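Local coordinates for protein ALKF (Bacillus cereus, PDB 3ZBO) that is of uncertain cellular function but has affinity for branched DNA such as Holliday junctions and is related to the HEAT-like repeat DNA glycosylases AlkC and AlkD, at residues Met7-Val12 and Glu60-Thr65; Glu17-Glu22 and Phe38-Gly43; His34-Gly39 and Thr65-Ala70; Pro47-Ile52 and Met71-Ile76. All coordinates share one frame; numbering follows the deposited sequence.

Contact 1 (Met7-Val12 and Glu60-Thr65); sequences MDFKTV and EELYAT
Phe9, in the first turn of helix 9-19, brings its ring beside Glu61, Leu62 and Thr65, at the C-terminal part of helix 56-63, a helix-to-helix contact of the HEAT-like all-helical fold. The packed, buried part lies where Val12 and Leu62 meet. Their side chains run at about a right angle to each other, and Val12 CG1 sits 3.9 Å from Leu62 CD2. CG1 is the branch anti to the backbone N (chi1 175°). It lies against both methyls of Leu62, and apolar branched side chains suit a buried place that offers no polar partner. Leu62 CD2 also lies 3.9 Å from Phe9 CD1, so one methyl serves both residues of the N-terminal helix. Beyond it, Leu62 packs on Phe73 and Ala74 of helix 68-77, while Leu58, on the same helix as Leu62, also touches Phe9 and Val12.

Toward the solvent side Phe9, Glu61 and Thr65 are only partly covered, and the surroundings are more polar. Glu61 slants across Phe9 with its carboxylate plane 29° from the ring plane, and its OE1 comes to 3.6 Å from Phe9 CB without any hydrogen bond between the segments. The flat ring is long enough to pass Leu62 and bring its edge to Thr65 CG2, which lies in the ring plane, 3.6 Å from Phe9 CE1. Two bonds to one acceptor secure that threonine, OG1 and the backbone N both donating to Leu62 O. Where helix 9-19 begins, Asp8 is the N-cap, its short carboxylate folding back over the first turn; OD1 accepts from Thr11 OG1 at 2.7 Å and from Thr11 N at 3.1 Å.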
loop_
_atom_site.group_PDB
_atom_site.type_symbol
_atom_site.label_atom_id
_atom_site.label_comp_id
_atom_site.label_asym_id
_atom_site.label_seq_id
_atom_site.Cartn_x
_atom_site.Cartn_y
_atom_site.Cartn_z
ATOM N N MET A 7 -0.750 -17.638 -20.719
ATOM C CA MET A 7 -2.034 -17.821 -20.045
ATOM C C MET A 7 -2.988 -16.712 -20.494
ATOM O O MET A 7 -2.585 -15.558 -20.570
ATOM C CB MET A 7 -1.787 -17.750 -18.536
ATOM C CG MET A 7 -1.583 -19.092 -17.931
ATOM S SD MET A 7 -2.123 -19.024 -16.208
ATOM C CE MET A 7 -3.887 -19.059 -16.308
ATOM N N ASP A 8 -4.221 -17.047 -20.840
ATOM C CA ASP A 8 -5.110 -16.001 -21.266
ATOM C C ASP A 8 -6.020 -15.523 -20.119
ATOM O O ASP A 8 -6.036 -16.082 -19.057
ATOM C CB ASP A 8 -5.874 -16.327 -22.561
ATOM C CG ASP A 8 -6.722 -17.550 -22.438
ATOM O OD1 ASP A 8 -7.112 -17.884 -21.272
ATOM O OD2 ASP A 8 -7.000 -18.200 -23.508
ATOM N N PHE A 9 -6.586 -14.366 -20.360
ATOM C CA PHE A 9 -7.509 -13.724 -19.415
ATOM C C PHE A 9 -8.548 -14.665 -18.864
ATOM O O PHE A 9 -8.741 -14.750 -17.618
ATOM C CB PHE A 9 -8.185 -12.522 -20.098
ATOM C CG PHE A 9 -9.243 -11.894 -19.275
ATOM C CD1 PHE A 9 -8.916 -11.024 -18.264
ATOM C CD2 PHE A 9 -10.607 -12.213 -19.493
ATOM C CE1 PHE A 9 -9.928 -10.439 -17.498
ATOM C CE2 PHE A 9 -11.649 -11.680 -18.713
ATOM C CZ PHE A 9 -11.289 -10.775 -17.686
ATOM N N LYS A 10 -9.243 -15.399 -19.747
ATOM C CA LYS A 10 -10.348 -16.245 -19.263
ATOM C C LYS A 10 -9.828 -17.336 -18.334
ATOM O O LYS A 10 -10.479 -17.686 -17.313
ATOM C CB LYS A 10 -11.089 -16.946 -20.428
ATOM C CG LYS A 10 -11.595 -18.388 -20.015
ATOM C CD LYS A 10 -11.212 -19.577 -20.987
ATOM C CE LYS A 10 -12.096 -20.892 -20.716
ATOM N NZ LYS A 10 -13.564 -20.835 -21.176
ATOM N N THR A 11 -8.662 -17.887 -18.644
ATOM C CA THR A 11 -8.062 -18.941 -17.844
ATOM C C THR A 11 -7.612 -18.407 -16.471
ATOM O O THR A 11 -7.850 -19.043 -15.425
ATOM C CB THR A 11 -6.869 -19.556 -18.555
ATOM O OG1 THR A 11 -7.353 -20.118 -19.782
ATOM C CG2 THR A 11 -6.193 -20.653 -17.732
ATOM N N VAL A 12 -7.017 -17.225 -16.439
ATOM C CA VAL A 12 -6.677 -16.667 -15.121
ATOM C C VAL A 12 -7.874 -16.402 -14.261
ATOM O O VAL A 12 -7.808 -16.703 -13.036
ATOM C CB VAL A 12 -5.882 -15.320 -15.293
ATOM C CG1 VAL A 12 -5.616 -14.657 -13.924
ATOM C CG2 VAL A 12 -4.542 -15.588 -16.101
ATOM N N GLU A 60 -3.477 -5.383 -17.438
ATOM C CA GLU A 60 -4.497 -4.367 -17.743
ATOM C C GLU A 60 -5.870 -4.933 -17.834
ATOM O O GLU A 60 -6.856 -4.309 -17.327
ATOM C CB GLU A 60 -4.183 -3.544 -19.000
ATOM C CG GLU A 60 -2.958 -2.702 -18.855
ATOM C CD GLU A 60 -3.084 -1.460 -17.962
ATOM O OE1 GLU A 60 -4.217 -1.062 -17.719
ATOM O OE2 GLU A 60 -2.094 -0.887 -17.601
ATOM N N GLU A 61 -6.012 -6.092 -18.515
ATOM C CA GLU A 61 -7.335 -6.674 -18.582
ATOM C C GLU A 61 -7.875 -7.127 -17.212
ATOM O O GLU A 61 -9.092 -6.959 -16.968
ATOM C CB GLU A 61 -7.330 -7.886 -19.537
ATOM C CG GLU A 61 -7.023 -7.507 -20.955
ATOM C CD GLU A 61 -7.388 -8.657 -21.944
ATOM O OE1 GLU A 61 -8.419 -9.378 -21.790
ATOM O OE2 GLU A 61 -6.628 -8.776 -22.952
ATOM N N LEU A 62 -6.984 -7.661 -16.404
ATOM C CA LEU A 62 -7.395 -8.129 -15.059
ATOM C C LEU A 62 -7.765 -6.904 -14.234
ATOM O O LEU A 62 -8.817 -6.955 -13.515
ATOM C CB LEU A 62 -6.267 -8.907 -14.396
ATOM C CG LEU A 62 -6.024 -10.230 -15.093
ATOM C CD1 LEU A 62 -4.763 -10.788 -14.523
ATOM C CD2 LEU A 62 -7.160 -11.186 -14.834
ATOM N N TYR A 63 -7.004 -5.823 -14.328
ATOM C CA TYR A 63 -7.351 -4.665 -13.434
ATOM C C TYR A 63 -8.698 -4.056 -13.828
ATOM O O TYR A 63 -9.495 -3.605 -12.973
ATOM C CB TYR A 63 -6.206 -3.642 -13.536
ATOM C CG TYR A 63 -6.265 -2.690 -12.372
ATOM C CD1 TYR A 63 -5.704 -3.023 -11.135
ATOM C CD2 TYR A 63 -6.888 -1.445 -12.532
ATOM C CE1 TYR A 63 -5.751 -2.119 -10.039
ATOM C CE2 TYR A 63 -7.010 -0.565 -11.455
ATOM C CZ TYR A 63 -6.429 -0.931 -10.218
ATOM O OH TYR A 63 -6.520 -0.036 -9.174
ATOM N N ALA A 64 -9.020 -4.140 -15.118
ATOM C CA ALA A 64 -10.267 -3.583 -15.629
ATOM C C ALA A 64 -11.482 -4.323 -15.227
ATOM O O ALA A 64 -12.613 -3.834 -15.514
ATOM C CB ALA A 64 -10.211 -3.496 -17.216
ATOM N N THR A 65 -11.315 -5.546 -14.695
ATOM C CA THR A 65 -12.493 -6.337 -14.255
ATOM C C THR A 65 -13.264 -5.624 -13.149
ATOM O O THR A 65 -14.470 -5.866 -12.980
ATOM C CB THR A 65 -12.127 -7.706 -13.758
ATOM O OG1 THR A 65 -11.316 -7.611 -12.625
ATOM C CG2 THR A 65 -11.466 -8.519 -14.897
#

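Contact 2 (Glu17-Glu22 and Phe38-Gly43); sequences EALGKE and FGVATG
Phe38 turns one face of its ring to the backbone CA of Glu17, near the end of helix 9-19, in a CH-pi contact that fastens the loop between helices 22-30 and 46-52 to the first helix of this HEAT-like fold. Glu17 CA stands 3.6 Å from the ring centroid and 15° off the ring normal, displaced toward the rim. The glutamate then runs out obliquely over the ring: CG is anti to the backbone N, CB lies 3.7 Å from Phe38 CZ, and the carboxylate plane is tilted 19° from that of the ring. A long side chain suits this exposed place: CB and CG lie over the CZ and CE1 side of the ring, and the carboxylate continues past CE1 at the exposed end. Met13 and Leu16 of the same helix also touch Phe38.

Gly20 follows the helix and lets the two backbones close in. Its CA approaches Phe38 O to 3.2 Å, and a CB here would collide with that oxygen. Gly39 is needed for a similar reason: at its positive phi, a CB would press on the preceding carbonyl and also on Lys21 O. Farther along, Val40 CG1 rests 3.9 Å from Leu19 CB. A water bridges the backbones, donating to Leu19 O and accepting from Ala41 N. The direct bond, Lys21 N to Gly39 O, is 2.9 Å long, its donor raised 42° out of the carbonyl plane.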
loop_
_atom_site.group_PDB
_atom_site.type_symbol
_atom_site.label_atom_id
_atom_site.label_comp_id
_atom_site.label_asym_id
_atom_site.label_seq_id
_atom_site.Cartn_x
_atom_site.Cartn_y
_atom_site.Cartn_z
ATOM N N GLU A 17 -11.108 -17.705 -9.504
ATOM C CA GLU A 17 -12.449 -18.022 -8.966
ATOM C C GLU A 17 -12.356 -19.343 -8.247
ATOM O O GLU A 17 -12.906 -19.480 -7.158
ATOM C CB GLU A 17 -13.449 -18.087 -10.107
ATOM C CG GLU A 17 -14.819 -18.389 -9.614
ATOM C CD GLU A 17 -15.902 -17.978 -10.596
ATOM O OE1 GLU A 17 -15.642 -17.965 -11.801
ATOM O OE2 GLU A 17 -17.017 -17.674 -10.131
ATOM N N ALA A 18 -11.580 -20.285 -8.800
ATOM C CA ALA A 18 -11.477 -21.597 -8.118
ATOM C C ALA A 18 -10.768 -21.536 -6.804
ATOM O O ALA A 18 -11.021 -22.435 -5.956
ATOM C CB ALA A 18 -10.748 -22.616 -9.021
ATOM N N LEU A 19 -9.841 -20.563 -6.632
ATOM C CA LEU A 19 -9.124 -20.373 -5.387
ATOM C C LEU A 19 -9.927 -19.560 -4.355
ATOM O O LEU A 19 -9.526 -19.499 -3.153
ATOM C CB LEU A 19 -7.771 -19.685 -5.598
ATOM C CG LEU A 19 -6.782 -20.467 -6.496
ATOM C CD1 LEU A 19 -5.635 -19.575 -7.053
ATOM C CD2 LEU A 19 -6.231 -21.686 -5.700
ATOM N N GLY A 20 -11.051 -18.992 -4.710
ATOM C CA GLY A 20 -11.814 -18.092 -3.782
ATOM C C GLY A 20 -12.367 -18.929 -2.612
ATOM O O GLY A 20 -12.780 -20.116 -2.809
ATOM N N LYS A 21 -12.338 -18.369 -1.407
ATOM C CA LYS A 21 -12.926 -19.042 -0.205
ATOM C C LYS A 21 -13.796 -18.029 0.481
ATOM O O LYS A 21 -13.350 -16.854 0.634
ATOM C CB LYS A 21 -11.824 -19.513 0.743
ATOM C CG LYS A 21 -10.966 -20.645 0.212
ATOM C CD LYS A 21 -11.694 -22.003 0.364
ATOM C CE LYS A 21 -10.801 -23.182 -0.096
ATOM N NZ LYS A 21 -9.417 -23.000 0.422
ATOM N N GLU A 22 -14.971 -18.478 0.966
ATOM C CA GLU A 22 -16.043 -17.601 1.447
ATOM C C GLU A 22 -15.602 -16.838 2.681
ATOM O O GLU A 22 -16.035 -15.666 2.855
ATOM C CB GLU A 22 -17.372 -18.349 1.726
ATOM C CG GLU A 22 -18.622 -17.428 1.587
ATOM C CD GLU A 22 -18.954 -17.084 0.127
ATOM O OE1 GLU A 22 -18.619 -17.904 -0.774
ATOM O OE2 GLU A 22 -19.544 -15.993 -0.122
ATOM N N PHE A 38 -13.741 -12.668 -5.272
ATOM C CA PHE A 38 -13.732 -14.073 -5.024
ATOM C C PHE A 38 -13.181 -14.443 -3.642
ATOM O O PHE A 38 -13.584 -15.504 -3.077
ATOM C CB PHE A 38 -12.854 -14.819 -6.012
ATOM C CG PHE A 38 -13.212 -14.660 -7.486
ATOM C CD1 PHE A 38 -14.526 -14.619 -7.940
ATOM C CD2 PHE A 38 -12.169 -14.521 -8.399
ATOM C CE1 PHE A 38 -14.814 -14.527 -9.331
ATOM C CE2 PHE A 38 -12.444 -14.396 -9.802
ATOM C CZ PHE A 38 -13.734 -14.425 -10.226
ATOM N N GLY A 39 -12.254 -13.641 -3.090
ATOM C CA GLY A 39 -11.723 -14.014 -1.791
ATOM C C GLY A 39 -10.558 -14.972 -1.936
ATOM O O GLY A 39 -10.495 -16.086 -1.315
ATOM N N VAL A 40 -9.493 -14.540 -2.604
ATOM C CA VAL A 40 -8.311 -15.401 -2.800
ATOM C C VAL A 40 -7.185 -15.058 -1.846
ATOM O O VAL A 40 -6.723 -13.923 -1.823
ATOM C CB VAL A 40 -7.788 -15.282 -4.268
ATOM C CG1 VAL A 40 -6.538 -16.156 -4.490
ATOM C CG2 VAL A 40 -8.904 -15.613 -5.273
ATOM N N ALA A 41 -6.717 -15.993 -0.986
ATOM C CA ALA A 41 -5.607 -15.673 -0.123
ATOM C C ALA A 41 -4.408 -15.446 -1.002
ATOM O O ALA A 41 -4.167 -16.205 -1.960
ATOM C CB ALA A 41 -5.320 -16.851 0.760
ATOM N N THR A 42 -3.622 -14.417 -0.686
ATOM C CA THR A 42 -2.496 -14.041 -1.563
ATOM C C THR A 42 -1.474 -15.163 -1.777
ATOM O O THR A 42 -0.941 -15.304 -2.863
ATOM C CB THR A 42 -1.831 -12.746 -1.192
ATOM O OG1 THR A 42 -1.206 -12.879 0.086
ATOM C CG2 THR A 42 -2.859 -11.571 -1.176
ATOM N N GLY A 43 -1.224 -15.998 -0.773
ATOM C CA GLY A 43 -0.173 -17.007 -1.035
ATOM C C GLY A 43 -0.644 -18.008 -2.089
ATOM O O GLY A 43 0.216 -18.666 -2.763
HETATM O O HOH W 1 -7.925 -18.625 -1.100
#

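Contact 3 (His34-Gly39 and Thr65-Ala70); sequences HEPVFG and TGNYDA
Asp69 reaches from the first turn of helix 68-77 to grip the backbone of the loop at Phe38 and Gly39. Two hydrogen bonds across the contact go to OD2, which accepts from Phe38 N and Gly39 N at 2.7 Å each; the first donor lies nearly in line with the C-O bond, the second sits above the carboxylate plane, 36° out of it. OD1 accepts from Val40 N just beyond the segment, so three successive amides converge on one buried carboxylate, which they probably help to keep ionised. Aspartate is apt here, being short enough to hold its oxygens close to the main chain.

The amide-aromatic contact belongs to Asn67. Its ND2 stands 3.3 Å above the centre of the Phe38 ring, the amide plane turned 61° from the ring. CG is anti to the backbone N (chi1 174°), and OD1 turns to the helix start as N-cap, accepting weakly from Asp69 N and Ala70 N. Asparagine thus serves helix and ring with opposite ends of one amide.

Weaker contacts involve Pro36: Asn67 CA points its hydrogen at Pro36 O, 3.1 Å away, and Pro36 CG packs on Asn67 CB at 3.9 Å.

Water and turn bonds complete the set. One water accepts from Tyr68 N and lies within bonding distance of the His34 and Gly66 carbonyls. Gly66, with positive phi, is the first residue after the helix to leave helical backbone angles, which suits glycine; Thr65 OG1, bonded also to Leu62 O, accepts from Asn67 N in an ST turn.

The loop is thus pinned to the start of helix 68-77, with helix 9-19 touching Phe38, helix 22-30 Val37 and helix 98-110 Tyr68.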
loop_
_atom_site.group_PDB
_atom_site.type_symbol
_atom_site.label_atom_id
_atom_site.label_comp_id
_atom_site.label_asym_id
_atom_site.label_seq_id
_atom_site.Cartn_x
_atom_site.Cartn_y
_atom_site.Cartn_z
ATOM N N HIS A 34 -16.198 -4.858 -2.818
ATOM C CA HIS A 34 -17.554 -5.194 -3.279
ATOM C C HIS A 34 -17.524 -6.179 -4.368
ATOM O O HIS A 34 -16.474 -6.413 -4.985
ATOM C CB HIS A 34 -18.328 -3.932 -3.661
ATOM C CG HIS A 34 -17.695 -2.999 -4.640
ATOM N ND1 HIS A 34 -17.387 -3.350 -5.937
ATOM C CD2 HIS A 34 -17.435 -1.680 -4.531
ATOM C CE1 HIS A 34 -16.886 -2.290 -6.561
ATOM N NE2 HIS A 34 -16.966 -1.257 -5.749
ATOM N N GLU A 35 -18.696 -6.823 -4.593
ATOM C CA GLU A 35 -18.778 -7.712 -5.714
ATOM C C GLU A 35 -18.467 -6.946 -7.042
ATOM O O GLU A 35 -18.795 -5.721 -7.256
ATOM C CB GLU A 35 -20.180 -8.364 -5.753
ATOM C CG GLU A 35 -20.425 -9.224 -4.610
ATOM C CD GLU A 35 -19.881 -10.638 -4.743
ATOM O OE1 GLU A 35 -19.024 -10.882 -5.636
ATOM O OE2 GLU A 35 -20.310 -11.553 -3.960
ATOM N N PRO A 36 -17.791 -7.641 -7.956
ATOM C CA PRO A 36 -17.360 -9.019 -7.886
ATOM C C PRO A 36 -16.076 -9.174 -7.122
ATOM O O PRO A 36 -15.138 -8.371 -7.295
ATOM C CB PRO A 36 -17.146 -9.386 -9.370
ATOM C CG PRO A 36 -16.737 -8.139 -10.005
ATOM C CD PRO A 36 -17.399 -6.975 -9.226
ATOM N N VAL A 37 -16.031 -10.245 -6.326
ATOM C CA VAL A 37 -14.850 -10.545 -5.520
ATOM C C VAL A 37 -14.900 -12.015 -5.211
ATOM O O VAL A 37 -15.999 -12.562 -4.913
ATOM C CB VAL A 37 -14.762 -9.606 -4.263
ATOM C CG1 VAL A 37 -15.998 -9.746 -3.406
ATOM C CG2 VAL A 37 -13.520 -9.979 -3.429
ATOM N N PHE A 38 -13.741 -12.668 -5.272
ATOM C CA PHE A 38 -13.732 -14.073 -5.024
ATOM C C PHE A 38 -13.181 -14.443 -3.642
ATOM O O PHE A 38 -13.584 -15.504 -3.077
ATOM C CB PHE A 38 -12.854 -14.819 -6.012
ATOM C CG PHE A 38 -13.212 -14.660 -7.486
ATOM C CD1 PHE A 38 -14.526 -14.619 -7.940
ATOM C CD2 PHE A 38 -12.169 -14.521 -8.399
ATOM C CE1 PHE A 38 -14.814 -14.527 -9.331
ATOM C CE2 PHE A 38 -12.444 -14.396 -9.802
ATOM C CZ PHE A 38 -13.734 -14.425 -10.226
ATOM N N GLY A 39 -12.254 -13.641 -3.090
ATOM C CA GLY A 39 -11.723 -14.014 -1.791
ATOM C C GLY A 39 -10.558 -14.972 -1.936
ATOM O O GLY A 39 -10.495 -16.086 -1.315
ATOM N N THR A 65 -11.315 -5.546 -14.695
ATOM C CA THR A 65 -12.493 -6.337 -14.255
ATOM C C THR A 65 -13.264 -5.624 -13.149
ATOM O O THR A 65 -14.470 -5.866 -12.980
ATOM C CB THR A 65 -12.127 -7.706 -13.758
ATOM O OG1 THR A 65 -11.316 -7.611 -12.625
ATOM C CG2 THR A 65 -11.466 -8.519 -14.897
ATOM N N GLY A 66 -12.545 -4.855 -12.340
ATOM C CA GLY A 66 -13.151 -4.358 -11.099
ATOM C C GLY A 66 -13.371 -5.435 -10.053
ATOM O O GLY A 66 -14.006 -5.115 -9.026
ATOM N N ASN A 67 -12.770 -6.600 -10.220
ATOM C CA ASN A 67 -12.805 -7.681 -9.253
ATOM C C ASN A 67 -11.531 -7.587 -8.422
ATOM O O ASN A 67 -10.403 -7.646 -8.931
ATOM C CB ASN A 67 -12.933 -9.001 -10.004
ATOM C CG ASN A 67 -12.831 -10.214 -9.086
ATOM O OD1 ASN A 67 -12.015 -10.280 -8.159
ATOM N ND2 ASN A 67 -13.670 -11.211 -9.355
ATOM N N TYR A 68 -11.696 -7.326 -7.097
ATOM C CA TYR A 68 -10.559 -7.082 -6.265
ATOM C C TYR A 68 -9.444 -8.137 -6.424
ATOM O O TYR A 68 -8.240 -7.834 -6.476
ATOM C CB TYR A 68 -10.952 -6.998 -4.755
ATOM C CG TYR A 68 -9.738 -6.905 -3.851
ATOM C CD1 TYR A 68 -8.911 -5.771 -3.832
ATOM C CD2 TYR A 68 -9.337 -8.031 -3.049
ATOM C CE1 TYR A 68 -7.771 -5.713 -3.068
ATOM C CE2 TYR A 68 -8.204 -7.959 -2.289
ATOM C CZ TYR A 68 -7.388 -6.803 -2.251
ATOM O OH TYR A 68 -6.252 -6.709 -1.535
ATOM N N ASP A 69 -9.815 -9.419 -6.444
ATOM C CA ASP A 69 -8.718 -10.401 -6.497
ATOM C C ASP A 69 -7.984 -10.370 -7.813
ATOM O O ASP A 69 -6.736 -10.545 -7.873
ATOM C CB ASP A 69 -9.264 -11.818 -6.296
ATOM C CG ASP A 69 -9.911 -11.972 -4.911
ATOM O OD1 ASP A 69 -9.184 -12.087 -3.949
ATOM O OD2 ASP A 69 -11.140 -11.930 -4.866
ATOM N N ALA A 70 -8.761 -10.182 -8.883
ATOM C CA ALA A 70 -8.094 -10.029 -10.197
ATOM C C ALA A 70 -7.233 -8.783 -10.265
ATOM O O ALA A 70 -6.157 -8.802 -10.895
ATOM C CB ALA A 70 -9.173 -9.932 -11.324
HETATM O O HOH W 2 -14.043 -5.845 -6.351
#

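Contact 4 (Pro47-Ile52 and Met71-Ile76)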
loop_
_atom_site.group_PDB
_atom_site.type_symbol
_atom_site.label_atom_id
_atom_site.label_comp_id
_atom_site.label_asym_id
_atom_site.label_seq_id
_atom_site.Cartn_x
_atom_site.Cartn_y
_atom_site.Cartn_z
ATOM N N PRO A 47 1.700 -19.962 -7.359
ATOM C CA PRO A 47 1.958 -20.744 -8.570
ATOM C C PRO A 47 1.512 -20.104 -9.875
ATOM O O PRO A 47 2.232 -20.244 -10.888
ATOM C CB PRO A 47 1.097 -22.010 -8.381
ATOM C CG PRO A 47 0.724 -22.068 -6.907
ATOM C CD PRO A 47 0.650 -20.604 -6.510
ATOM N N ILE A 48 0.347 -19.418 -9.877
ATOM C CA ILE A 48 -0.089 -18.749 -11.138
ATOM C C ILE A 48 0.882 -17.618 -11.538
ATOM O O ILE A 48 1.191 -17.449 -12.713
ATOM C CB ILE A 48 -1.509 -18.132 -11.023
ATOM C CG1 ILE A 48 -2.538 -19.020 -10.320
ATOM C CG2 ILE A 48 -1.996 -17.695 -12.414
ATOM C CD1 ILE A 48 -3.931 -18.450 -10.332
ATOM N N ALA A 49 1.376 -16.867 -10.552
ATOM C CA ALA A 49 2.241 -15.742 -10.810
ATOM C C ALA A 49 3.599 -16.279 -11.371
ATOM O O ALA A 49 4.209 -15.650 -12.250
ATOM C CB ALA A 49 2.489 -14.971 -9.511
ATOM N N LYS A 50 4.081 -17.399 -10.814
ATOM C CA LYS A 50 5.355 -17.981 -11.290
ATOM C C LYS A 50 5.220 -18.401 -12.771
ATOM O O LYS A 50 6.206 -18.245 -13.563
ATOM C CB LYS A 50 5.811 -19.167 -10.396
ATOM C CG LYS A 50 7.199 -19.746 -10.880
ATOM C CD LYS A 50 7.589 -21.122 -10.218
ATOM C CE LYS A 50 7.979 -22.209 -11.285
ATOM N NZ LYS A 50 9.367 -22.142 -11.817
ATOM N N LYS A 51 4.039 -18.854 -13.175
ATOM C CA LYS A 51 3.820 -19.227 -14.595
ATOM C C LYS A 51 3.891 -17.965 -15.506
ATOM O O LYS A 51 4.485 -17.938 -16.610
ATOM C CB LYS A 51 2.477 -19.955 -14.839
ATOM C CG LYS A 51 2.275 -21.379 -14.211
ATOM C CD LYS A 51 0.999 -22.083 -14.786
ATOM C CE LYS A 51 0.023 -22.734 -13.735
ATOM N NZ LYS A 51 -1.201 -21.851 -13.446
ATOM N N ILE A 52 3.296 -16.879 -15.029
ATOM C CA ILE A 52 3.079 -15.737 -15.916
ATOM C C ILE A 52 4.249 -14.771 -15.978
ATOM O O ILE A 52 4.541 -14.222 -17.046
ATOM C CB ILE A 52 1.760 -15.006 -15.490
ATOM C CG1 ILE A 52 0.580 -15.919 -15.768
ATOM C CG2 ILE A 52 1.693 -13.605 -16.209
ATOM C CD1 ILE A 52 -0.716 -15.430 -15.084
ATOM N N MET A 71 -7.734 -7.737 -9.627
ATOM C CA MET A 71 -6.955 -6.503 -9.587
ATOM C C MET A 71 -5.653 -6.625 -8.754
ATOM O O MET A 71 -4.605 -6.096 -9.138
ATOM C CB MET A 71 -7.772 -5.351 -9.029
ATOM C CG MET A 71 -8.923 -4.988 -9.919
ATOM S SD MET A 71 -10.197 -3.983 -9.113
ATOM C CE MET A 71 -9.478 -2.330 -9.375
ATOM N N TYR A 72 -5.744 -7.329 -7.606
ATOM C CA TYR A 72 -4.560 -7.660 -6.834
ATOM C C TYR A 72 -3.588 -8.462 -7.667
ATOM O O TYR A 72 -2.377 -8.146 -7.680
ATOM C CB TYR A 72 -5.034 -8.378 -5.515
ATOM C CG TYR A 72 -3.829 -8.518 -4.608
ATOM C CD1 TYR A 72 -2.937 -9.578 -4.780
ATOM C CD2 TYR A 72 -3.647 -7.689 -3.537
ATOM C CE1 TYR A 72 -1.830 -9.660 -3.913
ATOM C CE2 TYR A 72 -2.509 -7.741 -2.709
ATOM C CZ TYR A 72 -1.638 -8.776 -2.878
ATOM O OH TYR A 72 -0.501 -8.827 -2.060
ATOM N N PHE A 73 -4.071 -9.478 -8.362
ATOM C CA PHE A 73 -3.167 -10.303 -9.114
ATOM C C PHE A 73 -2.561 -9.484 -10.284
ATOM O O PHE A 73 -1.385 -9.655 -10.619
ATOM C CB PHE A 73 -3.947 -11.536 -9.654
ATOM C CG PHE A 73 -3.070 -12.524 -10.290
ATOM C CD1 PHE A 73 -2.186 -13.213 -9.522
ATOM C CD2 PHE A 73 -3.095 -12.714 -11.657
ATOM C CE1 PHE A 73 -1.255 -14.122 -10.116
ATOM C CE2 PHE A 73 -2.190 -13.672 -12.242
ATOM C CZ PHE A 73 -1.297 -14.334 -11.448
ATOM N N ALA A 74 -3.347 -8.579 -10.893
ATOM C CA ALA A 74 -2.807 -7.730 -11.973
ATOM C C ALA A 74 -1.592 -6.974 -11.438
ATOM O O ALA A 74 -0.572 -6.826 -12.106
ATOM C CB ALA A 74 -3.853 -6.753 -12.366
ATOM N N GLY A 75 -1.671 -6.469 -10.173
ATOM C CA GLY A 75 -0.447 -5.791 -9.646
ATOM C C GLY A 75 0.762 -6.728 -9.584
ATOM O O GLY A 75 1.862 -6.250 -9.856
ATOM N N ILE A 76 0.598 -8.002 -9.207
ATOM C CA ILE A 76 1.735 -8.888 -9.061
ATOM C C ILE A 76 2.345 -9.137 -10.400
ATOM O O ILE A 76 3.615 -9.264 -10.478
ATOM C CB ILE A 76 1.250 -10.160 -8.441
ATOM C CG1 ILE A 76 0.943 -9.925 -6.941
ATOM C CG2 ILE A 76 2.361 -11.299 -8.616
ATOM C CD1 ILE A 76 -0.001 -10.981 -6.525
#
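Phe73 points the far rim of its ring into helix 46-52, with Ala49 N and Ile52 CD1 both at the edge, near the ring plane. Ile52 CD1 is 3.7 Å from Phe73 CE2, whereas Ala49 N lies 3.8 Å from CZ of the same ring. Ile48 comes in obliquely, bringing CG2 to 3.6 Å from Phe73 CZ. With CG anti to the backbone N (chi1 -173°), the ring starts out toward helix 46-52 and meets it with CE1, CZ and CE2. A long, flat residue suits this task, since the axes of the two short segments stay 10.7 Å apart at closest approach and phenylalanine spans much of that gap.

Ala49, the smallest side chain involved, lets the backbones draw closest there: its CB packs 3.9 Å from Phe73 CE1 and 3.8 Å from Ile76 CG2. Beta-branched isoleucines offer methyls near the backbone, and Ile48 and Ile76 both use CG2. Val12 of helix 9-19 and Met45 also touch Phe73. The side-chain contacts are apolar, with no hydrogen bond between the segments, whose short axes cross at -42°. Stacked helices joined by apolar side chains are consistent with the HEAT-like fold.

Overall arrangement
All four contacts lie on the same side of the chain's centre and gather its N-terminal helices, with centres 10 to 16 Å apart. Contacts 1 and 2 use helix 9-19, and contacts 3 and 4 use helix 68-77. Contact 2 is nested within the loop closed by contact 1, contacts 3 and 4 each interleave with contact 1 and with one another, and contact 2 closes before contact 4 opens. Phe38 and Gly39 belong to both contacts 2 and 3, Thr65 to contacts 1 and 3. Thr42 CG2 of contact 2 packs on the Tyr72 ring of contact 4. This interlocking of chain segments joins the first helices into one compact end of the HEAT-like domain.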